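Local coordinates for protein ORF59 (Human herpesvirus 8, PDB 3HSL) that serves as the accessory subunit of the viral DNA polymerase in lytic replication, raising its processivity, probably by sliding along DNA and keeping the enzyme on its template, at residues A34-V40 with S52-S56; F86-S92 with H146-Q152; D193-T197 with F209-G213. All blocks are in the same frame, centred on the assembly; numbering follows the deposited sequence.

Contact 1 (A34-V40 with S52-S56); sequences ATKTGVV and SVLSS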
ATOM      1  N   ALA A  34       3.605  -2.557  11.999  1.00 22.20           N
ATOM      2  CA  ALA A  34       4.738  -3.163  12.694  1.00 21.78           C
ATOM      3  C   ALA A  34       5.188  -4.466  12.038  1.00 21.81           C
ATOM      4  O   ALA A  34       6.365  -4.790  12.064  1.00 22.75           O
ATOM      5  CB  ALA A  34       4.396  -3.419  14.139  1.00 21.88           C
ATOM      6  N   THR A  35       4.264  -5.214  11.452  1.00 21.34           N
ATOM      7  CA  THR A  35       4.616  -6.480  10.837  1.00 21.61           C
ATOM      8  C   THR A  35       4.833  -6.439   9.315  1.00 22.45           C
ATOM      9  O   THR A  35       5.231  -7.452   8.713  1.00 22.30           O
ATOM     10  CB  THR A  35       3.564  -7.555  11.146  1.00 21.22           C
ATOM     11  OG1 THR A  35       2.291  -7.080  10.718  1.00 20.40           O
ATOM     12  CG2 THR A  35       3.508  -7.873  12.646  1.00 20.63           C
ATOM     13  N   LYS A  36       4.585  -5.295   8.682  1.00 22.65           N
ATOM     14  CA  LYS A  36       4.753  -5.227   7.239  1.00 23.41           C
ATOM     15  C   LYS A  36       6.132  -5.775   6.815  1.00 23.57           C
ATOM     16  O   LYS A  36       6.233  -6.563   5.880  1.00 23.47           O
ATOM     17  CB  LYS A  36       4.526  -3.802   6.736  1.00 23.86           C
ATOM     18  CG  LYS A  36       4.433  -3.701   5.229  1.00 25.64           C
ATOM     19  CD  LYS A  36       4.210  -2.275   4.794  1.00 28.13           C
ATOM     20  CE  LYS A  36       4.140  -2.154   3.270  1.00 28.97           C
ATOM     21  NZ  LYS A  36       3.954  -0.715   2.900  1.00 30.07           N
ATOM     22  N   THR A  37       7.170  -5.337   7.523  1.00 23.93           N
ATOM     23  CA  THR A  37       8.569  -5.716   7.330  1.00 23.85           C
ATOM     24  C   THR A  37       8.958  -6.963   8.105  1.00 23.19           C
ATOM     25  O   THR A  37      10.147  -7.276   8.247  1.00 22.77           O
ATOM     26  CB  THR A  37       9.432  -4.610   7.918  1.00 24.48           C
ATOM     27  OG1 THR A  37       9.330  -3.467   7.073  1.00 25.86           O
ATOM     28  CG2 THR A  37      10.911  -5.034   7.998  1.00 26.68           C
ATOM     29  N   GLY A  38       7.960  -7.676   8.609  1.00 22.40           N
ATOM     30  CA  GLY A  38       8.225  -8.845   9.401  1.00 21.78           C
ATOM     31  C   GLY A  38       8.550 -10.114   8.675  1.00 21.95           C
ATOM     32  O   GLY A  38       8.830 -10.124   7.463  1.00 22.16           O
ATOM     33  N   VAL A  39       8.503 -11.195   9.452  1.00 21.72           N
ATOM     34  CA  VAL A  39       8.786 -12.534   8.984  1.00 21.31           C
ATOM     35  C   VAL A  39       7.580 -13.401   9.249  1.00 20.80           C
ATOM     36  O   VAL A  39       7.015 -13.338  10.331  1.00 21.16           O
ATOM     37  CB  VAL A  39       9.983 -13.111   9.760  1.00 21.58           C
ATOM     38  CG1 VAL A  39      10.207 -14.566   9.429  1.00 21.56           C
ATOM     39  CG2 VAL A  39      11.247 -12.298   9.468  1.00 22.26           C
ATOM     40  N   VAL A  40       7.181 -14.205   8.265  1.00 19.98           N
ATOM     41  CA  VAL A  40       6.059 -15.116   8.433  1.00 19.13           C
ATOM     42  C   VAL A  40       6.651 -16.503   8.652  1.00 19.07           C
ATOM     43  O   VAL A  40       7.653 -16.867   8.003  1.00 18.84           O
ATOM     44  CB  VAL A  40       5.130 -15.172   7.198  1.00 19.27           C
ATOM     45  CG1 VAL A  40       3.956 -16.134   7.461  1.00 19.10           C
ATOM     46  CG2 VAL A  40       4.586 -13.806   6.857  1.00 18.26           C
ATOM     47  N   SER A  52       2.534 -17.927  12.291  1.00 18.52           N
ATOM     48  CA  SER A  52       2.909 -16.778  13.100  1.00 19.69           C
ATOM     49  C   SER A  52       3.699 -15.745  12.352  1.00 20.50           C
ATOM     50  O   SER A  52       4.348 -16.059  11.359  1.00 21.40           O
ATOM     51  CB  SER A  52       3.547 -17.192  14.418  1.00 19.45           C
ATOM     52  OG  SER A  52       4.453 -18.244  14.232  1.00 21.86           O
ATOM     53  N   VAL A  53       3.625 -14.509  12.843  1.00 21.17           N
ATOM     54  CA  VAL A  53       4.320 -13.374  12.248  1.00 21.37           C
ATOM     55  C   VAL A  53       5.166 -12.710  13.307  1.00 21.27           C
ATOM     56  O   VAL A  53       4.694 -12.478  14.429  1.00 22.50           O
ATOM     57  CB  VAL A  53       3.352 -12.266  11.825  1.00 21.67           C
ATOM     58  CG1 VAL A  53       4.104 -11.267  10.955  1.00 21.70           C
ATOM     59  CG2 VAL A  53       2.178 -12.823  11.070  1.00 22.24           C
ATOM     60  N   LEU A  54       6.400 -12.403  12.961  1.00 20.25           N
ATOM     61  CA  LEU A  54       7.327 -11.722  13.861  1.00 20.34           C
ATOM     62  C   LEU A  54       7.876 -10.433  13.196  1.00 20.61           C
ATOM     63  O   LEU A  54       7.773 -10.262  11.990  1.00 21.01           O
ATOM     64  CB  LEU A  54       8.467 -12.669  14.285  1.00 20.04           C
ATOM     65  CG  LEU A  54       8.230 -13.837  15.284  1.00 21.56           C
ATOM     66  CD1 LEU A  54       7.002 -14.749  15.014  1.00 20.68           C
ATOM     67  CD2 LEU A  54       9.509 -14.689  15.472  1.00 19.48           C
ATOM     68  N   SER A  55       8.451  -9.529  13.975  1.00 20.75           N
ATOM     69  CA  SER A  55       9.046  -8.309  13.448  1.00 21.24           C
ATOM     70  C   SER A  55       9.620  -7.540  14.610  1.00 21.59           C
ATOM     71  O   SER A  55       9.099  -7.600  15.719  1.00 21.78           O
ATOM     72  CB  SER A  55       8.036  -7.422  12.714  1.00 21.58           C
ATOM     73  OG  SER A  55       7.089  -6.859  13.607  1.00 22.69           O
ATOM     74  N   SER A  56      10.699  -6.815  14.355  1.00 22.00           N
ATOM     75  CA  SER A  56      11.320  -6.011  15.386  1.00 22.50           C
ATOM     76  C   SER A  56      10.371  -4.866  15.734  1.00 22.48           C
ATOM     77  O   SER A  56       9.467  -4.547  14.961  1.00 22.79           O
ATOM     78  CB  SER A  56      12.653  -5.476  14.895  1.00 22.38           C
ATOM     79  OG  SER A  56      12.422  -4.780  13.703  1.00 23.79           O
TER
HETATM   80  O   HOH W   1      11.781  -6.812  11.044  1.00 22.81           O
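V53, S55 and V39 bury the most surface where the end of helix 18-35 and the start of strand 39-43 meet strand 49-56. S55 serves the helix: its side chain points toward A34-V40, and OG donates a hydrogen bond to A34 O at 2.7 Å, while T35 CA lies 3.7 Å from the same OG. V53 reaches the same part of the chain by apolar contact, its CG1 3.8 Å from T35 CB. Between helix and strand the chain reverses in a type I turn from T35 to G38, closed by G38 N to T35 O at 2.7 Å. G38 then passes very close to the strand, CA 3.0 Å from L54 O; a beta carbon here would clash with that oxygen. V39 opens the antiparallel ladder as the hydrogen-bonded partner of L54, with V39 N to L54 O at 2.8 Å and L54 N to V39 O at 2.9 Å, and both side chains lie on one face. V40 and V53 form the next, non-hydrogen-bonded pair on the other face. The contact is thus the open end of the hairpin of strands 39-43 and 49-56, with the preceding helix tied to it. Strand 83-89 flanks V39 and V40, strand 61-67 lies beyond S55 and V53, and T100 of helix 99-103 covers V40 and V53.

Contact 2 (F86-S92 with H146-Q152); sequences FSFRNTS and HKSVVDQ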
ATOM      1  N   PHE A  86       9.356 -23.237   8.620  1.00 21.22           N
ATOM      2  CA  PHE A  86       9.614 -22.430   7.424  1.00 20.12           C
ATOM      3  C   PHE A  86       9.492 -20.968   7.796  1.00 19.96           C
ATOM      4  O   PHE A  86       8.457 -20.530   8.283  1.00 19.92           O
ATOM      5  CB  PHE A  86       8.674 -22.818   6.292  1.00 19.54           C
ATOM      6  CG  PHE A  86       8.805 -24.245   5.878  1.00 17.72           C
ATOM      7  CD1 PHE A  86       9.888 -24.656   5.089  1.00 17.21           C
ATOM      8  CD2 PHE A  86       7.860 -25.185   6.266  1.00 16.39           C
ATOM      9  CE1 PHE A  86      10.036 -25.994   4.688  1.00 15.76           C
ATOM     10  CE2 PHE A  86       7.994 -26.532   5.871  1.00 16.37           C
ATOM     11  CZ  PHE A  86       9.086 -26.931   5.080  1.00 15.69           C
ATOM     12  N   SER A  87      10.561 -20.215   7.559  1.00 20.40           N
ATOM     13  CA  SER A  87      10.626 -18.803   7.947  1.00 20.75           C
ATOM     14  C   SER A  87      11.051 -17.839   6.815  1.00 20.94           C
ATOM     15  O   SER A  87      12.211 -17.839   6.393  1.00 21.24           O
ATOM     16  CB  SER A  87      11.575 -18.724   9.136  1.00 20.38           C
ATOM     17  OG  SER A  87      11.667 -17.425   9.638  1.00 22.49           O
ATOM     18  N   PHE A  88      10.102 -17.030   6.340  1.00 20.81           N
ATOM     19  CA  PHE A  88      10.318 -16.075   5.233  1.00 21.01           C
ATOM     20  C   PHE A  88       9.776 -14.688   5.539  1.00 21.40           C
ATOM     21  O   PHE A  88       9.017 -14.507   6.495  1.00 22.28           O
ATOM     22  CB  PHE A  88       9.668 -16.622   3.968  1.00 20.94           C
ATOM     23  CG  PHE A  88       8.248 -17.016   4.162  1.00 20.31           C
ATOM     24  CD1 PHE A  88       7.219 -16.159   3.803  1.00 21.04           C
ATOM     25  CD2 PHE A  88       7.931 -18.260   4.718  1.00 21.10           C
ATOM     26  CE1 PHE A  88       5.870 -16.532   3.988  1.00 20.63           C
ATOM     27  CE2 PHE A  88       6.597 -18.649   4.910  1.00 21.00           C
ATOM     28  CZ  PHE A  88       5.563 -17.776   4.542  1.00 21.17           C
ATOM     29  N   ARG A  89      10.153 -13.698   4.739  1.00 20.89           N
ATOM     30  CA  ARG A  89       9.697 -12.333   5.000  1.00 20.92           C
ATOM     31  C   ARG A  89       8.297 -12.153   4.444  1.00 20.72           C
ATOM     32  O   ARG A  89       8.047 -12.671   3.351  1.00 21.12           O
ATOM     33  CB  ARG A  89      10.723 -11.336   4.440  1.00 21.11           C
ATOM     34  CG  ARG A  89      11.098 -11.587   3.007  1.00 23.41           C
ATOM     35  CD  ARG A  89      12.201 -10.679   2.452  1.00 25.73           C
ATOM     36  NE  ARG A  89      13.505 -10.863   3.091  1.00 28.84           N
ATOM     37  CZ  ARG A  89      14.669 -10.383   2.616  1.00 30.51           C
ATOM     38  NH1 ARG A  89      14.712  -9.684   1.482  1.00 31.12           N
ATOM     39  NH2 ARG A  89      15.810 -10.602   3.271  1.00 29.57           N
ATOM     40  N   ASN A  90       7.368 -11.459   5.135  1.00 19.95           N
ATOM     41  CA  ASN A  90       6.054 -11.335   4.461  1.00 19.59           C
ATOM     42  C   ASN A  90       6.012 -10.383   3.298  1.00 18.99           C
ATOM     43  O   ASN A  90       5.139 -10.491   2.457  1.00 20.00           O
ATOM     44  CB  ASN A  90       4.743 -11.316   5.310  1.00 20.10           C
ATOM     45  CG  ASN A  90       4.650 -10.163   6.228  1.00 18.36           C
ATOM     46  OD1 ASN A  90       5.662  -9.605   6.589  1.00 20.48           O
ATOM     47  ND2 ASN A  90       3.435  -9.794   6.620  1.00 13.82           N
ATOM     48  N   THR A  91       6.955  -9.457   3.249  1.00 18.11           N
ATOM     49  CA  THR A  91       7.047  -8.563   2.105  1.00 17.79           C
ATOM     50  C   THR A  91       8.405  -8.811   1.423  1.00 17.91           C
ATOM     51  O   THR A  91       9.430  -8.274   1.838  1.00 17.77           O
ATOM     52  CB  THR A  91       6.880  -7.058   2.445  1.00 17.54           C
ATOM     53  OG1 THR A  91       5.669  -6.847   3.194  1.00 17.65           O
ATOM     54  CG2 THR A  91       6.848  -6.245   1.150  1.00 15.61           C
ATOM     55  N   SER A  92       8.392  -9.631   0.373  1.00 18.39           N
ATOM     56  CA  SER A  92       9.581  -9.978  -0.409  1.00 18.52           C
ATOM     57  C   SER A  92      10.182  -8.682  -0.894  1.00 19.32           C
ATOM     58  O   SER A  92       9.440  -7.735  -1.110  1.00 19.43           O
ATOM     59  CB  SER A  92       9.140 -10.789  -1.613  1.00 18.21           C
ATOM     60  OG  SER A  92       8.305 -11.866  -1.218  1.00 17.35           O
ATOM     61  N   HIS A 146       2.102 -15.898  -5.651  1.00 17.29           N
ATOM     62  CA  HIS A 146       3.386 -15.299  -5.338  1.00 16.88           C
ATOM     63  C   HIS A 146       4.409 -16.336  -4.897  1.00 17.41           C
ATOM     64  O   HIS A 146       4.177 -17.062  -3.926  1.00 17.97           O
ATOM     65  CB  HIS A 146       3.208 -14.245  -4.238  1.00 15.90           C
ATOM     66  CG  HIS A 146       4.446 -13.465  -3.947  1.00 13.54           C
ATOM     67  ND1 HIS A 146       4.897 -12.457  -4.773  1.00 12.60           N
ATOM     68  CD2 HIS A 146       5.328 -13.535  -2.925  1.00 13.73           C
ATOM     69  CE1 HIS A 146       6.005 -11.939  -4.275  1.00 12.22           C
ATOM     70  NE2 HIS A 146       6.289 -12.574  -3.153  1.00 13.99           N
ATOM     71  N   LYS A 147       5.529 -16.394  -5.614  1.00 17.39           N
ATOM     72  CA  LYS A 147       6.618 -17.302  -5.298  1.00 17.78           C
ATOM     73  C   LYS A 147       7.731 -16.485  -4.700  1.00 18.14           C
ATOM     74  O   LYS A 147       7.965 -15.344  -5.117  1.00 18.30           O
ATOM     75  CB  LYS A 147       7.144 -18.026  -6.541  1.00 18.06           C
ATOM     76  CG  LYS A 147       6.105 -18.917  -7.183  1.00 20.17           C
ATOM     77  CD  LYS A 147       6.612 -19.714  -8.375  1.00 21.61           C
ATOM     78  CE  LYS A 147       5.462 -20.547  -8.965  1.00 22.17           C
ATOM     79  NZ  LYS A 147       5.919 -21.444 -10.060  1.00 22.87           N
ATOM     80  N   SER A 148       8.424 -17.058  -3.719  1.00 18.22           N
ATOM     81  CA  SER A 148       9.537 -16.357  -3.107  1.00 18.32           C
ATOM     82  C   SER A 148      10.513 -17.322  -2.438  1.00 18.24           C
ATOM     83  O   SER A 148      10.338 -18.534  -2.528  1.00 18.27           O
ATOM     84  CB  SER A 148       9.036 -15.303  -2.136  1.00 18.47           C
ATOM     85  OG  SER A 148      10.114 -14.459  -1.771  1.00 21.03           O
ATOM     86  N   VAL A 149      11.533 -16.783  -1.773  1.00 18.39           N
ATOM     87  CA  VAL A 149      12.538 -17.594  -1.089  1.00 18.83           C
ATOM     88  C   VAL A 149      12.333 -17.692   0.426  1.00 19.19           C
ATOM     89  O   VAL A 149      11.986 -16.704   1.083  1.00 19.33           O
ATOM     90  CB  VAL A 149      13.973 -17.050  -1.364  1.00 19.04           C
ATOM     91  CG1 VAL A 149      15.037 -17.926  -0.709  1.00 19.13           C
ATOM     92  CG2 VAL A 149      14.245 -16.997  -2.854  1.00 19.33           C
ATOM     93  N   VAL A 150      12.543 -18.887   0.976  1.00 19.76           N
ATOM     94  CA  VAL A 150      12.472 -19.101   2.427  1.00 20.76           C
ATOM     95  C   VAL A 150      13.911 -18.773   2.871  1.00 21.22           C
ATOM     96  O   VAL A 150      14.803 -19.601   2.726  1.00 21.20           O
ATOM     97  CB  VAL A 150      12.122 -20.560   2.777  1.00 20.80           C
ATOM     98  CG1 VAL A 150      12.193 -20.792   4.289  1.00 21.68           C
ATOM     99  CG2 VAL A 150      10.749 -20.936   2.228  1.00 20.26           C
ATOM    100  N   ASP A 151      14.136 -17.576   3.409  1.00 21.78           N
ATOM    101  CA  ASP A 151      15.489 -17.145   3.773  1.00 22.56           C
ATOM    102  C   ASP A 151      15.707 -16.598   5.187  1.00 22.16           C
ATOM    103  O   ASP A 151      16.770 -16.051   5.461  1.00 21.60           O
ATOM    104  CB  ASP A 151      15.916 -16.042   2.801  1.00 23.55           C
ATOM    105  CG  ASP A 151      15.060 -14.762   2.949  1.00 26.91           C
ATOM    106  OD1 ASP A 151      13.879 -14.830   3.389  1.00 28.02           O
ATOM    107  OD2 ASP A 151      15.576 -13.673   2.620  1.00 29.72           O
ATOM    108  N   GLN A 152      14.720 -16.737   6.069  1.00 22.12           N
ATOM    109  CA  GLN A 152      14.845 -16.245   7.441  1.00 22.22           C
ATOM    110  C   GLN A 152      14.988 -17.396   8.433  1.00 22.35           C
ATOM    111  O   GLN A 152      14.371 -17.373   9.496  1.00 21.90           O
ATOM    112  CB  GLN A 152      13.636 -15.370   7.824  1.00 22.39           C
ATOM    113  CG  GLN A 152      13.371 -14.183   6.890  1.00 22.14           C
ATOM    114  CD  GLN A 152      14.546 -13.230   6.785  1.00 22.37           C
ATOM    115  OE1 GLN A 152      15.079 -13.032   5.699  1.00 23.90           O
ATOM    116  NE2 GLN A 152      14.961 -12.647   7.905  1.00 21.43           N
TER
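F86 opens the contact lightly, its CA 4.4 Å from V150 CG1. At S87 the two segments join by a pair of hydrogen bonds: Q152 N donates to S87 O at 2.8 Å, and S87 OG donates to Q152 O at 2.7 Å, so backbone and side chain of one serine hold the same residue. V150 packs here too, its CG1 3.6 Å from S87 O. F88 sets its CB 3.7 Å from V149 O and 4.0 Å from V150 CA, but its ring leads away from H146-Q152. R89 bends back, and its NH2 lies 3.1 Å from D151 OD2; that oxygen sits over a face of the guanidinium, so the salt bridge rests on charge rather than on a directed N-H. After the strand ends, the chain swings round to S92, whose OG is hydrogen-bonded to H146 NE2 at 2.9 Å and to S148 OG at 3.2 Å. The contact thereby joins strands 83-89 and 143-149 of two different sheets, and the loops after them, without a beta ladder. Strand 83-89 pairs with strand 39-43, and the F88 ring meets H99 edge-to-face, while V150 rests on V131 and F115 of the five-stranded sheet. Beyond H146 and K147 that sheet runs on antiparallel into the second subunit, where T144 of that subunit is hydrogen-bonded to H146 ND1, so strand 143-149 faces both S92 and the subunit interface.

Contact 3 (D193-T197 with F209-G213); sequences DQTVT and FSLGG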
ATOM      1  N   ASP A 193      16.050   7.884  21.178  1.00 30.64           N
ATOM      2  CA  ASP A 193      15.573   6.882  22.122  1.00 29.65           C
ATOM      3  C   ASP A 193      16.380   6.934  23.417  1.00 28.75           C
ATOM      4  O   ASP A 193      17.515   7.415  23.446  1.00 28.73           O
ATOM      5  CB  ASP A 193      15.630   5.476  21.518  1.00 29.69           C
ATOM      6  CG  ASP A 193      14.776   4.480  22.284  1.00 29.63           C
ATOM      7  OD1 ASP A 193      13.684   4.879  22.735  1.00 29.96           O
ATOM      8  OD2 ASP A 193      15.179   3.309  22.436  1.00 29.52           O
ATOM      9  N   GLN A 194      15.777   6.433  24.487  1.00 27.55           N
ATOM     10  CA  GLN A 194      16.404   6.421  25.787  1.00 26.26           C
ATOM     11  C   GLN A 194      16.175   5.038  26.369  1.00 24.63           C
ATOM     12  O   GLN A 194      15.365   4.271  25.851  1.00 24.19           O
ATOM     13  CB  GLN A 194      15.730   7.458  26.688  1.00 26.48           C
ATOM     14  CG  GLN A 194      15.499   8.808  26.023  1.00 27.38           C
ATOM     15  CD  GLN A 194      14.922   9.845  26.970  1.00 28.38           C
ATOM     16  OE1 GLN A 194      13.826  10.357  26.745  1.00 29.08           O
ATOM     17  NE2 GLN A 194      15.654  10.155  28.040  1.00 28.61           N
ATOM     18  N   THR A 195      16.884   4.709  27.444  1.00 23.04           N
ATOM     19  CA  THR A 195      16.666   3.411  28.048  1.00 21.24           C
ATOM     20  C   THR A 195      15.774   3.702  29.269  1.00 20.13           C
ATOM     21  O   THR A 195      16.029   4.650  30.008  1.00 19.55           O
ATOM     22  CB  THR A 195      17.984   2.700  28.480  1.00 20.66           C
ATOM     23  OG1 THR A 195      18.359   3.089  29.796  1.00 18.49           O
ATOM     24  CG2 THR A 195      19.120   2.924  27.480  1.00 19.91           C
ATOM     25  N   VAL A 196      14.735   2.897  29.474  1.00 19.12           N
ATOM     26  CA  VAL A 196      13.856   3.092  30.617  1.00 18.10           C
ATOM     27  C   VAL A 196      14.147   1.939  31.547  1.00 17.50           C
ATOM     28  O   VAL A 196      14.221   0.795  31.096  1.00 17.64           O
ATOM     29  CB  VAL A 196      12.388   2.919  30.263  1.00 18.22           C
ATOM     30  CG1 VAL A 196      11.536   3.553  31.354  1.00 17.27           C
ATOM     31  CG2 VAL A 196      12.069   3.581  28.958  1.00 18.82           C
ATOM     32  N   THR A 197      14.321   2.204  32.839  1.00 16.32           N
ATOM     33  CA  THR A 197      14.548   1.092  33.726  1.00 15.02           C
ATOM     34  C   THR A 197      13.165   0.857  34.353  1.00 13.72           C
ATOM     35  O   THR A 197      12.510   1.799  34.764  1.00 13.17           O
ATOM     36  CB  THR A 197      15.642   1.352  34.761  1.00 15.23           C
ATOM     37  OG1 THR A 197      15.122   2.160  35.811  1.00 18.89           O
ATOM     38  CG2 THR A 197      16.861   2.022  34.134  1.00 14.99           C
ATOM     39  N   PHE A 209       8.770   3.144  36.865  1.00 14.63           N
ATOM     40  CA  PHE A 209       9.310   3.409  35.532  1.00 14.46           C
ATOM     41  C   PHE A 209      10.216   4.610  35.708  1.00 14.74           C
ATOM     42  O   PHE A 209       9.775   5.669  36.134  1.00 14.91           O
ATOM     43  CB  PHE A 209       8.180   3.609  34.518  1.00 14.01           C
ATOM     44  CG  PHE A 209       7.334   2.367  34.304  1.00 13.75           C
ATOM     45  CD1 PHE A 209       7.561   1.527  33.203  1.00 14.33           C
ATOM     46  CD2 PHE A 209       6.316   2.027  35.198  1.00 14.35           C
ATOM     47  CE1 PHE A 209       6.783   0.364  32.990  1.00 13.63           C
ATOM     48  CE2 PHE A 209       5.528   0.869  35.002  1.00 14.80           C
ATOM     49  CZ  PHE A 209       5.764   0.034  33.892  1.00 14.30           C
ATOM     50  N   SER A 210      11.487   4.426  35.382  1.00 15.57           N
ATOM     51  CA  SER A 210      12.499   5.461  35.554  1.00 17.08           C
ATOM     52  C   SER A 210      13.226   5.788  34.274  1.00 18.01           C
ATOM     53  O   SER A 210      13.775   4.908  33.589  1.00 17.81           O
ATOM     54  CB  SER A 210      13.509   5.044  36.633  1.00 17.14           C
ATOM     55  OG  SER A 210      14.532   6.014  36.751  1.00 16.85           O
ATOM     56  N   LEU A 211      13.234   7.072  33.958  1.00 19.37           N
ATOM     57  CA  LEU A 211      13.832   7.498  32.721  1.00 21.10           C
ATOM     58  C   LEU A 211      14.388   8.916  32.853  1.00 21.74           C
ATOM     59  O   LEU A 211      13.775   9.780  33.489  1.00 21.71           O
ATOM     60  CB  LEU A 211      12.716   7.428  31.681  1.00 21.55           C
ATOM     61  CG  LEU A 211      12.919   7.397  30.183  1.00 22.95           C
ATOM     62  CD1 LEU A 211      11.525   7.359  29.620  1.00 24.85           C
ATOM     63  CD2 LEU A 211      13.649   8.606  29.676  1.00 24.35           C
ATOM     64  N   GLY A 212      15.549   9.159  32.253  1.00 22.56           N
ATOM     65  CA  GLY A 212      16.170  10.471  32.353  1.00 23.27           C
ATOM     66  C   GLY A 212      16.234  10.690  33.845  1.00 23.95           C
ATOM     67  O   GLY A 212      16.864   9.899  34.560  1.00 24.51           O
ATOM     68  N   GLY A 213      15.582  11.750  34.319  1.00 24.08           N
ATOM     69  CA  GLY A 213      15.554  12.064  35.753  1.00 23.61           C
ATOM     70  C   GLY A 213      14.158  12.109  36.360  1.00 23.53           C
ATOM     71  O   GLY A 213      13.945  12.792  37.351  1.00 23.64           O
TER
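Two backbone hydrogen bonds close this ladder: T197 N donates to S210 O and S210 N to T197 O, each 2.9 Å long and nearly straight, making T197 and S210 an antiparallel hydrogen-bonded pair. S210 O also receives a CA-H...O contact from V196 CA at 3.5 Å. On the face shared by T197 and S210, T197 OG1 approaches S210 CB to 3.4 Å. These are the open ends of the beta hairpin of strands 195-201 and 206-211, in which the short segments 195-197 and 209-211 run at 144° to each other. V196 turns its own backbone bonding outward, to V252 of strand 248-253, and F209 pairs with K216 of the following strand. Q194 likewise bonds through its backbone to L254, and the D193 carboxylate is hydrogen-bonded to S253 OG and E255 N at the start of helix 254-263. Against that helix, V196 CG2 and L211 CD1 pack 3.9 Å apart, both side chains touching L254.

In the fold
From the N terminus, helix 18-35 leads into contact 1, which closes the hairpin loop between strands 39-43 and 49-56. Contact 2 follows, closing a longer excursion of 53 residues and tying an edge of the long mixed sheet to the five-stranded sheet that continues into the second subunit. Contact 3 closes another hairpin far along the same mixed sheet. The three lie in series; none nests or crosses. Contacts 1 and 2 touch directly: V40 N probably hydrogen-bonds to F88 O at 2.6 Å, and K36 O to T91 OG1 at 2.8 Å. Contact 3 stands apart, its centre 27 Å from that of contact 1 and 36 Å from that of contact 2.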